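Local coordinates for protein hemoglobin chain d1 (Lumbricus terrestris, PDB 1X9F) that binds heme, whose iron holds carbon monoxide in this structure, and probably carries oxygen as part of the earthworm's multi-chain hemoglobin, at residues A44-S47 / R48-G51; G60-S63 / Q64-S68; L31-D34 / I35-H39; R97-K100 / P101-D105. All blocks are in the same frame, centred on the assembly; numbering follows the deposited sequence.

Contact 1: A44-S47 / R48-G51; sequences APFS and RVRG. With HEM (protoporphyrin IX containing Fe), chain T.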
# COMPACT_ATOMS: atom_id res chain seq x y z
N ALA D 44 13.91 -21.52 -22.14
CA ALA D 44 14.16 -22.73 -22.92
C ALA D 44 14.19 -23.99 -22.06
O ALA D 44 13.47 -24.95 -22.36
CB ALA D 44 15.45 -22.58 -23.75
N PRO D 45 15.00 -24.01 -20.99
CA PRO D 45 15.02 -25.17 -20.11
C PRO D 45 13.73 -25.37 -19.32
O PRO D 45 13.52 -26.45 -18.76
CB PRO D 45 16.19 -24.86 -19.17
CG PRO D 45 16.29 -23.40 -19.16
CD PRO D 45 15.94 -22.97 -20.55
N PHE D 46 12.85 -24.35 -19.27
CA PHE D 46 11.57 -24.45 -18.54
C PHE D 46 10.42 -24.91 -19.43
O PHE D 46 9.24 -24.67 -19.15
CB PHE D 46 11.23 -23.12 -17.87
CG PHE D 46 12.12 -22.78 -16.72
CD1 PHE D 46 12.55 -21.48 -16.52
CD2 PHE D 46 12.55 -23.78 -15.85
CE1 PHE D 46 13.37 -21.17 -15.46
CE2 PHE D 46 13.38 -23.48 -14.80
CZ PHE D 46 13.79 -22.17 -14.60
N SER D 47 10.80 -25.60 -20.50
CA SER D 47 9.88 -26.03 -21.54
C SER D 47 8.81 -26.99 -21.03
O SER D 47 7.64 -26.91 -21.43
CB SER D 47 10.68 -26.69 -22.67
OG SER D 47 9.87 -27.52 -23.48
N ARG D 48 9.21 -27.90 -20.14
CA ARG D 48 8.31 -28.89 -19.56
C ARG D 48 7.36 -28.30 -18.51
O ARG D 48 6.37 -28.92 -18.15
CB ARG D 48 9.15 -30.03 -18.95
CG ARG D 48 8.50 -31.42 -18.95
CD ARG D 48 7.69 -31.77 -17.68
NE ARG D 48 8.51 -31.79 -16.47
CZ ARG D 48 8.03 -31.84 -15.22
NH1 ARG D 48 6.73 -31.87 -15.00
NH2 ARG D 48 8.87 -31.86 -14.19
N VAL D 49 7.66 -27.09 -18.03
CA VAL D 49 6.85 -26.49 -16.96
C VAL D 49 6.16 -25.18 -17.36
O VAL D 49 5.83 -24.36 -16.50
CB VAL D 49 7.68 -26.28 -15.66
CG1 VAL D 49 8.13 -27.62 -15.08
CG2 VAL D 49 8.88 -25.36 -15.90
N ARG D 50 5.92 -24.99 -18.66
CA ARG D 50 5.31 -23.77 -19.21
C ARG D 50 6.06 -22.49 -18.81
O ARG D 50 5.52 -21.61 -18.14
CB ARG D 50 3.82 -23.67 -18.85
CG ARG D 50 2.98 -24.82 -19.41
CD ARG D 50 1.47 -24.60 -19.34
NE ARG D 50 0.95 -23.46 -20.12
CZ ARG D 50 1.36 -23.07 -21.34
NH1 ARG D 50 2.32 -23.71 -21.99
NH2 ARG D 50 0.78 -22.02 -21.91
N GLY D 51 7.32 -22.41 -19.23
CA GLY D 51 8.15 -21.24 -18.97
C GLY D 51 7.72 -20.05 -19.80
O GLY D 51 8.10 -18.91 -19.52
CHA HEM T . 13.93 -27.87 -11.12
CHB HEM T . 15.69 -25.86 -7.05
CHC HEM T . 17.92 -22.39 -9.68
CHD HEM T . 16.44 -24.66 -13.78
C1A HEM T . 14.16 -27.55 -9.72
C2A HEM T . 13.55 -28.32 -8.75
C3A HEM T . 14.03 -27.77 -7.49
C4A HEM T . 14.92 -26.69 -7.98
CMA HEM T . 13.71 -28.20 -6.08
CAA HEM T . 12.57 -29.44 -8.97
CBA HEM T . 13.15 -30.83 -8.83
CGA HEM T . 11.96 -31.74 -8.97
O1A HEM T . 11.10 -31.79 -8.05
O2A HEM T . 11.86 -32.42 -10.01
C1B HEM T . 16.50 -24.71 -7.43
C2B HEM T . 17.07 -23.90 -6.47
C3B HEM T . 17.65 -22.95 -7.25
C4B HEM T . 17.45 -23.22 -8.58
CMB HEM T . 17.05 -24.01 -4.95
CAB HEM T . 18.35 -21.98 -6.70
CBB HEM T . 19.19 -21.14 -6.05
C1C HEM T . 17.67 -22.70 -11.09
C2C HEM T . 18.14 -21.87 -12.09
C3C HEM T . 17.74 -22.51 -13.23
C4C HEM T . 17.01 -23.64 -12.87
CMC HEM T . 18.94 -20.59 -11.98
CAC HEM T . 18.03 -21.89 -14.56
CBC HEM T . 17.92 -22.62 -15.76
C1D HEM T . 15.61 -25.83 -13.42
C2D HEM T . 14.99 -26.65 -14.37
C3D HEM T . 14.27 -27.57 -13.64
C4D HEM T . 14.55 -27.19 -12.25
CMD HEM T . 15.10 -26.55 -15.87
CAD HEM T . 13.42 -28.72 -14.12
CBD HEM T . 11.99 -28.29 -14.42
CGD HEM T . 11.27 -29.55 -14.83
O1D HEM T . 11.07 -30.44 -13.97
O2D HEM T . 10.90 -29.66 -16.02
NA HEM T . 15.01 -26.58 -9.32
NB HEM T . 16.69 -24.33 -8.73
NC HEM T . 17.00 -23.81 -11.52
ND HEM T . 15.35 -26.12 -12.12
FE HEM T . 16.04 -25.22 -10.43
O HOH W 1 11.02 -27.70 -17.89
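Phe-46 and Val-49 meet beside the heme, Phe-46 CB resting 3.8 Å from Val-49 CG2 while the phenyl ring runs on toward the porphyrin. With CG anti to the carbonyl carbon (chi1 -70°), the ring turns its CE2 corner to the macrocycle, and CE2 comes within 3.4 Å of HEM CHD. Arg-48 works on the propionate instead. Its chain, bent at chi2 and chi3, brings NH2 to 2.6 Å from HEM O1D and NE to 3.2 Å from HEM O2D; both hydrogen bonds are weak, though the positive guanidinium probably helps balance the carboxylate's charge. Val-49 CG1 lies over the centre of the guanidinium face. A water adds a further link, donating to Pro-45 O and to HEM O2D and accepting weakly from Arg-48 N.

Behind this shell the backbone folds round Phe-46 O, which accepts from Gly-51 N (3.0 Å) and Val-49 N (3.1 Å), the two donors arriving from opposite faces of the carbonyl plane. Farther out, Trp-32 meets the Phe-46 ring edge-to-face, and His-62 packs against it too. Cut back to an alanine, Phe-46 would probably leave a gap beside HEM CHD and take from the Trp-32 ring its aromatic neighbour. Such a phenylalanine wedged against the heme from the turns before helix 57-75 is the hallmark of the globin CD corner.

Contact 2: G60-S63 / Q64-S68; sequences GAHS and QRVLS. With HEM (protoporphyrin IX containing Fe), chain T; CMO (carbon monoxide), chain U.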
# COMPACT_ATOMS: atom_id res chain seq x y z
N GLY D 60 3.59 -22.28 -11.88
CA GLY D 60 3.41 -21.92 -10.47
C GLY D 60 3.84 -23.06 -9.56
O GLY D 60 4.44 -22.83 -8.51
N ALA D 61 3.53 -24.28 -9.99
CA ALA D 61 3.97 -25.48 -9.28
C ALA D 61 5.49 -25.57 -9.25
O ALA D 61 6.08 -25.76 -8.18
CB ALA D 61 3.36 -26.73 -9.91
N HIS D 62 6.12 -25.42 -10.42
CA HIS D 62 7.58 -25.40 -10.51
C HIS D 62 8.18 -24.31 -9.62
O HIS D 62 9.08 -24.58 -8.81
CB HIS D 62 8.05 -25.22 -11.96
CG HIS D 62 9.51 -24.91 -12.08
ND1 HIS D 62 10.48 -25.87 -11.87
CD2 HIS D 62 10.16 -23.76 -12.34
CE1 HIS D 62 11.67 -25.31 -12.01
NE2 HIS D 62 11.51 -24.03 -12.29
N SER D 63 7.67 -23.09 -9.74
CA SER D 63 8.09 -21.96 -8.91
C SER D 63 8.08 -22.30 -7.41
O SER D 63 9.07 -22.07 -6.71
CB SER D 63 7.18 -20.76 -9.20
OG SER D 63 7.28 -19.77 -8.20
N GLN D 64 6.97 -22.88 -6.96
CA GLN D 64 6.81 -23.28 -5.57
C GLN D 64 7.80 -24.36 -5.16
O GLN D 64 8.33 -24.33 -4.05
CB GLN D 64 5.37 -23.74 -5.31
CG GLN D 64 4.38 -22.61 -5.33
CD GLN D 64 4.83 -21.45 -4.48
OE1 GLN D 64 5.40 -20.48 -4.99
NE2 GLN D 64 4.61 -21.55 -3.17
N ARG D 65 8.06 -25.30 -6.07
CA ARG D 65 9.07 -26.34 -5.83
C ARG D 65 10.45 -25.73 -5.63
O ARG D 65 11.23 -26.22 -4.81
CB ARG D 65 9.10 -27.37 -6.97
CG ARG D 65 7.93 -28.35 -6.93
CD ARG D 65 8.11 -29.59 -7.78
NE ARG D 65 8.09 -29.30 -9.22
CZ ARG D 65 6.99 -29.14 -9.95
NH1 ARG D 65 5.78 -29.23 -9.40
NH2 ARG D 65 7.10 -28.87 -11.25
N VAL D 66 10.75 -24.66 -6.37
CA VAL D 66 12.04 -23.97 -6.25
C VAL D 66 12.18 -23.27 -4.91
O VAL D 66 13.20 -23.44 -4.24
CB VAL D 66 12.21 -22.92 -7.34
CG1 VAL D 66 13.53 -22.16 -7.16
CG2 VAL D 66 12.10 -23.57 -8.69
N LEU D 67 11.18 -22.48 -4.54
CA LEU D 67 11.23 -21.76 -3.27
C LEU D 67 11.29 -22.73 -2.09
O LEU D 67 12.00 -22.47 -1.11
CB LEU D 67 10.02 -20.82 -3.13
CG LEU D 67 10.00 -19.48 -3.87
CD1 LEU D 67 11.32 -18.71 -3.73
CD2 LEU D 67 9.67 -19.65 -5.35
N SER D 68 10.56 -23.84 -2.19
CA SER D 68 10.58 -24.86 -1.14
C SER D 68 11.98 -25.46 -1.05
O SER D 68 12.45 -25.80 0.04
CB SER D 68 9.53 -25.94 -1.39
OG SER D 68 9.61 -26.97 -0.39
CHA HEM T . 13.93 -27.87 -11.12
CHB HEM T . 15.69 -25.86 -7.05
CHC HEM T . 17.92 -22.39 -9.68
CHD HEM T . 16.44 -24.66 -13.78
C1A HEM T . 14.16 -27.55 -9.72
C2A HEM T . 13.55 -28.32 -8.75
C3A HEM T . 14.03 -27.77 -7.49
C4A HEM T . 14.92 -26.69 -7.98
CMA HEM T . 13.71 -28.20 -6.08
CAA HEM T . 12.57 -29.44 -8.97
CBA HEM T . 13.15 -30.83 -8.83
CGA HEM T . 11.96 -31.74 -8.97
O1A HEM T . 11.10 -31.79 -8.05
O2A HEM T . 11.86 -32.42 -10.01
C1B HEM T . 16.50 -24.71 -7.43
C2B HEM T . 17.07 -23.90 -6.47
C3B HEM T . 17.65 -22.95 -7.25
C4B HEM T . 17.45 -23.22 -8.58
CMB HEM T . 17.05 -24.01 -4.95
CAB HEM T . 18.35 -21.98 -6.70
CBB HEM T . 19.19 -21.14 -6.05
C1C HEM T . 17.67 -22.70 -11.09
C2C HEM T . 18.14 -21.87 -12.09
C3C HEM T . 17.74 -22.51 -13.23
C4C HEM T . 17.01 -23.64 -12.87
CMC HEM T . 18.94 -20.59 -11.98
CAC HEM T . 18.03 -21.89 -14.56
CBC HEM T . 17.92 -22.62 -15.76
C1D HEM T . 15.61 -25.83 -13.42
C2D HEM T . 14.99 -26.65 -14.37
C3D HEM T . 14.27 -27.57 -13.64
C4D HEM T . 14.55 -27.19 -12.25
CMD HEM T . 15.10 -26.55 -15.87
CAD HEM T . 13.42 -28.72 -14.12
CBD HEM T . 11.99 -28.29 -14.42
CGD HEM T . 11.27 -29.55 -14.83
O1D HEM T . 11.07 -30.44 -13.97
O2D HEM T . 10.90 -29.66 -16.02
NA HEM T . 15.01 -26.58 -9.32
NB HEM T . 16.69 -24.33 -8.73
NC HEM T . 17.00 -23.81 -11.52
ND HEM T . 15.35 -26.12 -12.12
FE HEM T . 16.04 -25.22 -10.43
C CMO U . 14.36 -23.69 -10.48
O CMO U . 13.86 -23.05 -11.54
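The imidazole of His-62 carries Val-66 CG2 over one face, a CH-pi contact 3.9 Å from CG2 to the ring centroid, though the place of CG2 is less certain because the model sets it too near the ligand carbon. Around the ring's rim come the cofactor and its ligand: CE1 lies 3.4 Å from HEM C4D, HEM CHA sits in the ring plane, and the carbon monoxide oxygen is near that plane beside NE2. The second flat group, the guanidinium of Arg-65, lies back along the helix, with Ala-61 O and His-62 CA both over one of its faces and NH1 3.5 Å from Ala-61 CB. A bend at chi3 folds it there; Arg-65 CD passes 3.7 Å from propionate atom HEM O1A, and NH1 is hydrogen-bonded to a polar side chain on the chain of another protein.

Helix 57-75 supplies the spacing. Arg-65 N donates to Ala-61 O at 2.9 Å and Val-66 N to His-62 O at 3.0 Å; the second bond spans the turn that puts His-62 and Val-66 on the same, heme-facing side. His-62 has CG anti to the backbone N (chi1 168°), which swings the ring off the helix toward the distal side of the heme, where Phe-59 also packs on it. Ser-63 faces Trp-32 of helix 21-38, and Leu-67 packs on Trp-14 and Phe-18 of helix 4-18.

This is the distal histidine and valine pair of the globin fold. His-62 NE2 donates to the carbon monoxide oxygen at 2.7 Å in a bent bond (132° at the hydrogen), and the same N-H would probably steady bound oxygen, whose outer atom is more polar.

Contact 3: L31-D34 / I35-H39; sequences LWRD and IIDDH. With CMO (carbon monoxide), chain U.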
# COMPACT_ATOMS: atom_id res chain seq x y z
N LEU D 31 9.77 -13.10 -8.74
CA LEU D 31 11.14 -13.52 -8.92
C LEU D 31 11.39 -14.00 -10.35
O LEU D 31 12.27 -13.46 -11.02
CB LEU D 31 11.54 -14.59 -7.90
CG LEU D 31 12.88 -15.32 -8.05
CD1 LEU D 31 14.05 -14.35 -7.99
CD2 LEU D 31 13.04 -16.39 -6.98
N TRP D 32 10.64 -15.01 -10.81
CA TRP D 32 10.87 -15.56 -12.15
C TRP D 32 10.58 -14.60 -13.28
O TRP D 32 11.21 -14.67 -14.33
CB TRP D 32 10.14 -16.88 -12.36
CG TRP D 32 10.82 -17.92 -11.62
CD1 TRP D 32 10.40 -18.48 -10.46
CD2 TRP D 32 12.09 -18.49 -11.91
NE1 TRP D 32 11.33 -19.39 -10.01
CE2 TRP D 32 12.38 -19.41 -10.89
CE3 TRP D 32 13.02 -18.32 -12.95
CZ2 TRP D 32 13.54 -20.16 -10.88
CZ3 TRP D 32 14.18 -19.07 -12.94
CH2 TRP D 32 14.43 -19.98 -11.91
N ARG D 33 9.61 -13.71 -13.07
CA ARG D 33 9.31 -12.74 -14.10
C ARG D 33 10.48 -11.80 -14.31
O ARG D 33 10.84 -11.51 -15.45
CB ARG D 33 8.06 -11.94 -13.76
CG ARG D 33 7.59 -11.17 -14.97
CD ARG D 33 6.36 -10.36 -14.73
NE ARG D 33 6.61 -9.32 -13.74
CZ ARG D 33 5.70 -8.42 -13.38
NH1 ARG D 33 4.49 -8.44 -13.91
NH2 ARG D 33 6.01 -7.50 -12.47
N ASP D 34 11.07 -11.34 -13.20
CA ASP D 34 12.27 -10.50 -13.23
C ASP D 34 13.40 -11.19 -13.97
O ASP D 34 14.00 -10.62 -14.88
CB ASP D 34 12.71 -10.15 -11.81
CG ASP D 34 11.94 -8.99 -11.21
OD1 ASP D 34 10.92 -8.55 -11.78
OD2 ASP D 34 12.29 -8.44 -10.13
N ILE D 35 13.69 -12.42 -13.56
CA ILE D 35 14.75 -13.24 -14.14
C ILE D 35 14.56 -13.41 -15.65
O ILE D 35 15.43 -13.04 -16.44
CB ILE D 35 14.82 -14.61 -13.42
CG1 ILE D 35 15.39 -14.45 -12.01
CG2 ILE D 35 15.65 -15.61 -14.22
CD1 ILE D 35 15.40 -15.72 -11.17
N ILE D 36 13.40 -13.95 -16.04
CA ILE D 36 13.12 -14.21 -17.45
C ILE D 36 12.98 -12.94 -18.29
O ILE D 36 13.21 -12.97 -19.51
CB ILE D 36 11.86 -15.11 -17.57
CG1 ILE D 36 12.16 -16.51 -17.01
CG2 ILE D 36 11.37 -15.19 -19.02
CD1 ILE D 36 10.92 -17.30 -16.61
N ASP D 37 12.61 -11.83 -17.65
CA ASP D 37 12.58 -10.54 -18.32
C ASP D 37 13.99 -10.14 -18.70
O ASP D 37 14.24 -9.69 -19.82
CB ASP D 37 12.02 -9.48 -17.37
CG ASP D 37 10.88 -8.72 -17.99
OD1 ASP D 37 11.12 -7.63 -18.55
OD2 ASP D 37 9.70 -9.13 -17.97
N ASP D 38 14.91 -10.33 -17.76
CA ASP D 38 16.29 -9.93 -17.93
C ASP D 38 17.02 -10.92 -18.83
O ASP D 38 17.91 -10.53 -19.59
CB ASP D 38 16.99 -9.82 -16.57
CG ASP D 38 18.41 -9.28 -16.68
OD1 ASP D 38 19.25 -9.64 -15.82
OD2 ASP D 38 18.79 -8.50 -17.58
N HIS D 39 16.65 -12.20 -18.75
CA HIS D 39 17.27 -13.22 -19.60
C HIS D 39 16.26 -14.22 -20.16
O HIS D 39 16.04 -15.28 -19.57
CB HIS D 39 18.36 -13.97 -18.84
CG HIS D 39 19.56 -13.14 -18.49
ND1 HIS D 39 20.71 -13.12 -19.25
CD2 HIS D 39 19.79 -12.32 -17.44
CE1 HIS D 39 21.60 -12.32 -18.69
NE2 HIS D 39 21.07 -11.82 -17.58
C CMO U . 14.36 -23.69 -10.48
O CMO U . 13.86 -23.05 -11.54
O HOH W 2 9.42 -11.67 -18.18
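Trp-32 and Ile-35 lie side by side, CG of Trp-32 at chi1 -74° and CG1 of Ile-35 at chi1 -71° each anti to the carbonyl carbon. Ile-35 then runs out extended, which lays CD1 over the indole. This is the last part of the globin B helix, here helix 21-38, which contributes Trp-32 to the ligand pocket. CD1 of Ile-35 stands over the six-membered ring of Trp-32, 4.2 Å from its centroid, a CH-pi contact displaced toward the rim. From the neighbouring turn Leu-31 comes alongside, its CD1 3.7 Å from Ile-35 CD1. Ile-36 adds a looser touch, CD1 to Trp-32 CE3 at 4.3 Å.

Ordinary helical bonds hold this spacing: Ile-35 N to Leu-31 O at 3.1 Å, Ile-36 N to Trp-32 O at 2.9 Å. On the outer side, a water donates to both Arg-33 O and Asp-37 OD2, bridging one turn. The charged ends look elsewhere: Arg-33 reaches Tyr-55 and makes a salt bridge with Asp-117 of the second subunit, while Asp-38 pairs with Lys-109 of helix 101-119. Phe-59 meets the indole edge-to-face, and the far corner of the indole borders the ligand, with Trp-32 CZ2 3.0 Å from the oxygen of the carbon monoxide.

Contact 4: R97-K100 / P101-D105; sequences RNLK and PEFFD. With HEM (protoporphyrin IX containing Fe), chain T.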
# COMPACT_ATOMS: atom_id res chain seq x y z
N ARG D 97 20.74 -30.65 -17.79
CA ARG D 97 20.04 -29.66 -18.57
C ARG D 97 21.09 -28.65 -18.98
O ARG D 97 22.05 -28.43 -18.24
CB ARG D 97 18.94 -29.03 -17.73
CG ARG D 97 18.13 -30.11 -16.99
CD ARG D 97 17.33 -29.61 -15.82
NE ARG D 97 16.57 -30.68 -15.17
CZ ARG D 97 15.47 -31.23 -15.68
NH1 ARG D 97 14.99 -30.83 -16.85
NH2 ARG D 97 14.85 -32.20 -15.01
N ASN D 98 20.93 -28.07 -20.17
CA ASN D 98 21.95 -27.14 -20.65
C ASN D 98 21.87 -25.83 -19.90
O ASN D 98 21.57 -24.79 -20.49
CB ASN D 98 21.80 -26.89 -22.15
CG ASN D 98 22.55 -27.90 -22.99
OD1 ASN D 98 23.77 -27.83 -23.13
ND2 ASN D 98 21.81 -28.83 -23.59
N LEU D 99 22.12 -25.88 -18.59
CA LEU D 99 22.10 -24.67 -17.78
C LEU D 99 23.50 -24.11 -17.70
O LEU D 99 24.43 -24.79 -17.27
CB LEU D 99 21.56 -24.96 -16.37
CG LEU D 99 20.29 -25.79 -16.18
CD1 LEU D 99 19.84 -25.74 -14.73
CD2 LEU D 99 19.17 -25.34 -17.11
N LYS D 100 23.65 -22.87 -18.13
CA LYS D 100 24.90 -22.15 -17.99
C LYS D 100 25.08 -21.83 -16.51
O LYS D 100 24.11 -21.42 -15.86
CB LYS D 100 24.87 -20.86 -18.83
CG LYS D 100 24.90 -21.07 -20.35
CD LYS D 100 23.55 -21.61 -20.88
CE LYS D 100 23.57 -21.77 -22.41
NZ LYS D 100 24.10 -23.10 -22.84
N PRO D 101 26.28 -22.01 -15.96
CA PRO D 101 26.52 -21.73 -14.55
C PRO D 101 26.11 -20.30 -14.16
O PRO D 101 25.80 -20.06 -13.00
CB PRO D 101 28.03 -21.91 -14.40
CG PRO D 101 28.57 -21.85 -15.79
CD PRO D 101 27.50 -22.49 -16.63
N GLU D 102 26.12 -19.38 -15.13
CA GLU D 102 25.76 -17.98 -14.86
C GLU D 102 24.26 -17.77 -14.64
O GLU D 102 23.85 -16.76 -14.08
CB GLU D 102 26.30 -17.03 -15.95
CG GLU D 102 25.86 -17.32 -17.37
CD GLU D 102 26.88 -18.12 -18.18
OE1 GLU D 102 27.53 -19.02 -17.61
OE2 GLU D 102 27.02 -17.84 -19.39
N PHE D 103 23.45 -18.74 -15.09
CA PHE D 103 22.03 -18.73 -14.79
C PHE D 103 21.78 -18.59 -13.29
O PHE D 103 20.95 -17.78 -12.87
CB PHE D 103 21.35 -19.99 -15.31
CG PHE D 103 21.14 -19.99 -16.79
CD1 PHE D 103 20.67 -21.13 -17.44
CD2 PHE D 103 21.43 -18.85 -17.55
CE1 PHE D 103 20.47 -21.13 -18.81
CE2 PHE D 103 21.23 -18.85 -18.92
CZ PHE D 103 20.75 -19.99 -19.55
N PHE D 104 22.52 -19.37 -12.50
CA PHE D 104 22.40 -19.32 -11.05
C PHE D 104 22.87 -17.98 -10.51
O PHE D 104 22.29 -17.47 -9.54
CB PHE D 104 23.16 -20.49 -10.42
CG PHE D 104 22.61 -21.82 -10.82
CD1 PHE D 104 22.97 -22.38 -12.04
CD2 PHE D 104 21.70 -22.48 -10.01
CE1 PHE D 104 22.44 -23.60 -12.43
CE2 PHE D 104 21.17 -23.71 -10.40
CZ PHE D 104 21.54 -24.27 -11.61
N ASP D 105 23.89 -17.41 -11.13
CA ASP D 105 24.33 -16.07 -10.76
C ASP D 105 23.24 -15.04 -10.99
O ASP D 105 23.02 -14.17 -10.15
CB ASP D 105 25.60 -15.68 -11.51
CG ASP D 105 26.78 -16.53 -11.12
OD1 ASP D 105 27.86 -16.36 -11.73
OD2 ASP D 105 26.74 -17.39 -10.21
CHA HEM T . 13.93 -27.87 -11.12
CHB HEM T . 15.69 -25.86 -7.05
CHC HEM T . 17.92 -22.39 -9.68
CHD HEM T . 16.44 -24.66 -13.78
C1A HEM T . 14.16 -27.55 -9.72
C2A HEM T . 13.55 -28.32 -8.75
C3A HEM T . 14.03 -27.77 -7.49
C4A HEM T . 14.92 -26.69 -7.98
CMA HEM T . 13.71 -28.20 -6.08
CAA HEM T . 12.57 -29.44 -8.97
CBA HEM T . 13.15 -30.83 -8.83
CGA HEM T . 11.96 -31.74 -8.97
O1A HEM T . 11.10 -31.79 -8.05
O2A HEM T . 11.86 -32.42 -10.01
C1B HEM T . 16.50 -24.71 -7.43
C2B HEM T . 17.07 -23.90 -6.47
C3B HEM T . 17.65 -22.95 -7.25
C4B HEM T . 17.45 -23.22 -8.58
CMB HEM T . 17.05 -24.01 -4.95
CAB HEM T . 18.35 -21.98 -6.70
CBB HEM T . 19.19 -21.14 -6.05
C1C HEM T . 17.67 -22.70 -11.09
C2C HEM T . 18.14 -21.87 -12.09
C3C HEM T . 17.74 -22.51 -13.23
C4C HEM T . 17.01 -23.64 -12.87
CMC HEM T . 18.94 -20.59 -11.98
CAC HEM T . 18.03 -21.89 -14.56
CBC HEM T . 17.92 -22.62 -15.76
C1D HEM T . 15.61 -25.83 -13.42
C2D HEM T . 14.99 -26.65 -14.37
C3D HEM T . 14.27 -27.57 -13.64
C4D HEM T . 14.55 -27.19 -12.25
CMD HEM T . 15.10 -26.55 -15.87
CAD HEM T . 13.42 -28.72 -14.12
CBD HEM T . 11.99 -28.29 -14.42
CGD HEM T . 11.27 -29.55 -14.83
O1D HEM T . 11.07 -30.44 -13.97
O2D HEM T . 10.90 -29.66 -16.02
NA HEM T . 15.01 -26.58 -9.32
NB HEM T . 16.69 -24.33 -8.73
NC HEM T . 17.00 -23.81 -11.52
ND HEM T . 15.35 -26.12 -12.12
FE HEM T . 16.04 -25.22 -10.43
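The FG corner of the globin fold, where the chain leaves helix 80-95 and turns into helix 101-119, packs Leu-99 and Lys-100 against Phe-103 and Phe-104 at the margin of the heme. Lys-100 and Phe-103 lie side by side: Lys-100 CB stands over the centre of the phenyl face, 4.1 Å from the centroid and only 6° off the normal. A bend at chi2 (73°) keeps the lysine chain along the ring, so that CD comes 3.5 Å from Phe-103 CZ. At the backbone, Phe-103 N donates to Lys-100 O at 2.9 Å, reaching it from well above the carbonyl plane. Leu-99 fills the angle between the two rings, CB toward Phe-103 CD1 and CD1 3.8 Å from Phe-104 CZ.

The heme takes up the inner side. Leu-99 CD2 and Phe-103 CD1 both touch vinyl carbon HEM CBC, the latter at 3.6 Å. Phe-104 has HEM CMC over one face, and its CE2 is 3.6 Å from HEM CHC; behind it stand Ile-136 and Ile-139 of helix 125-139. Arg-97 lays its guanidinium across the propionate root, HEM CAD over its centre, while NE hydrogen-bonds to Gln-93 O. Were the ring of Phe-103 replaced by an alanine, the aliphatic part of Lys-100 would probably lose its support and a gap open beside HEM CBC. Leu-99 also lies close to His-94, the axial ligand of the iron, and this apolar rim belongs to the proximal heme pocket of globins.

In the fold
From the N terminus the chain meets contact 3 first, on helix 21-38, then contact 1 in the loop that follows, contact 2 on helix 57-75, and contact 4 where the loop after helix 80-95 enters helix 101-119. Each closes no more than a local turn, and they come in series, none nested in or crossing another. Contact 1 touches both contact 2 and contact 3 through Phe-46, while Ser-63 and Val-66 of contact 2 reach Trp-32. Contact 4 joins this group through Pro-45 and Leu-99 but stays about 8 Å, nearest atoms, from contact 2. Together they draw three helices and two loops round one heme.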